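Side-chain contact in alginate lyase (Paenibacillus sp. FPU-7, PDB 6KFN), which depolymerises alginate by eliminative cleavage of its glycosidic bonds and folds as a right-handed parallel beta-helix: residues K155-W158 with A159-N162. Numbering follows the deposited sequence. Where two conformers were deposited one is given.
Sequences KGKW and ATYN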
# COMPACT_ATOMS: atom_id res chain seq x y z
N LYS A 155 -1.99 13.34 -11.31
CA LYS A 155 -1.40 14.41 -12.12
C LYS A 155 -1.68 15.80 -11.59
O LYS A 155 -0.85 16.69 -11.74
CB LYS A 155 -1.87 14.27 -13.57
CG LYS A 155 -3.37 14.44 -13.79
CD LYS A 155 -3.77 14.17 -15.23
CE LYS A 155 -5.25 14.29 -15.44
NZ LYS A 155 -5.57 13.99 -16.85
N GLY A 156 -2.85 16.02 -10.98
CA GLY A 156 -3.15 17.34 -10.44
C GLY A 156 -2.26 17.76 -9.29
O GLY A 156 -2.29 18.94 -8.91
N LYS A 157 -1.52 16.82 -8.71
CA LYS A 157 -0.60 17.09 -7.61
C LYS A 157 0.86 16.97 -8.02
O LYS A 157 1.73 17.15 -7.15
CB LYS A 157 -0.88 16.14 -6.44
CG LYS A 157 -2.22 16.42 -5.79
CD LYS A 157 -2.22 17.74 -5.01
CE LYS A 157 -3.61 18.03 -4.40
NZ LYS A 157 -3.96 16.93 -3.50
N TRP A 158 1.18 16.74 -9.30
CA TRP A 158 2.60 16.62 -9.67
C TRP A 158 3.38 17.92 -9.42
O TRP A 158 4.59 17.85 -9.21
CB TRP A 158 2.75 16.25 -11.14
CG TRP A 158 2.37 14.84 -11.46
CD1 TRP A 158 1.82 13.88 -10.64
CD2 TRP A 158 2.54 14.22 -12.74
NE1 TRP A 158 1.66 12.70 -11.35
CE2 TRP A 158 2.09 12.88 -12.64
CE3 TRP A 158 3.06 14.65 -13.98
CZ2 TRP A 158 2.16 12.00 -13.71
CZ3 TRP A 158 3.12 13.78 -15.03
CH2 TRP A 158 2.67 12.46 -14.91
N ALA A 159 2.72 19.08 -9.46
CA ALA A 159 3.39 20.33 -9.13
C ALA A 159 3.65 20.49 -7.65
O ALA A 159 4.40 21.38 -7.25
CB ALA A 159 2.58 21.51 -9.65
N THR A 160 3.01 19.67 -6.81
CA THR A 160 3.10 19.74 -5.36
C THR A 160 4.03 18.68 -4.79
O THR A 160 4.82 18.95 -3.90
CB THR A 160 1.68 19.59 -4.75
OG1 THR A 160 0.84 20.66 -5.26
CG2 THR A 160 1.68 19.65 -3.25
N TYR A 161 3.90 17.45 -5.26
CA TYR A 161 4.65 16.29 -4.78
C TYR A 161 5.38 15.65 -5.97
O TYR A 161 4.81 15.53 -7.05
CB TYR A 161 3.73 15.25 -4.16
CG TYR A 161 2.96 15.74 -2.96
CD1 TYR A 161 3.61 16.23 -1.83
CD2 TYR A 161 1.60 15.73 -2.95
CE1 TYR A 161 2.91 16.70 -0.73
CE2 TYR A 161 0.85 16.18 -1.85
CZ TYR A 161 1.53 16.68 -0.76
OH TYR A 161 0.84 17.16 0.35
N ASN A 162 6.61 15.19 -5.73
CA ASN A 162 7.35 14.49 -6.76
C ASN A 162 6.61 13.22 -7.14
O ASN A 162 6.36 12.35 -6.29
CB ASN A 162 8.75 14.23 -6.21
CG ASN A 162 9.68 13.56 -7.17
OD1 ASN A 162 9.34 12.95 -8.12
ND2 ASN A 162 10.95 13.61 -6.83
O HOH W 1 -0.45 20.95 -7.86
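Lys157 O receives two amides from the far side of a tight bend. Tyr161 N, 2.9 Å from Lys157 O, donates almost linearly (168° at the hydrogen) and nearly in line with the carbonyl bond. Thr160 N is as near, 2.8 Å from the same Lys157 O, but approaches from above the carbonyl plane along a more bent path. With helix-like backbone angles at both Trp158 and Ala159, the Thr160 bond defines a type I beta-turn (157-160), and the Tyr161 bond closes an overlapping five-residue alpha-turn (157-161). A longer bond, 3.2 Å from Trp158 N to Lys155 O, closes the preceding turn, giving successive overlapping turns in the surface loop between strands 149-151 and 169-171 of the right-handed beta-helix. Trp158 and Ala159 form the corner; the Ala159 methyl CB leans along the chain, 3.7 Å from Trp158 C.

The Lys157 side chain bends at its first torsion and again at its second (chi2 -70°), which brings CD loosely alongside Thr160 OG1 (4.2 Å). Its CB approaches the Tyr161 ring obliquely, 4.3 Å from CD2. Thr160 CG2, by contrast, sits over the centre of one face of that ring, and Arg122 adds a cation-pi contact. A water bonded to Gly156 O and Thr160 OG1, 2.9 Å from each, spans the bend.

Trp158 meets Tyr161 through backbone, with a CA-H...O contact of 3.6 Å from CA to Tyr161 O. Its CG lies beside the backbone N (chi1 -72°), and Lys155 CA sits against one face of the indole, offset toward its rim; NE1 donates to Ser153 O, and Trp250 packs edge-to-face against the ring.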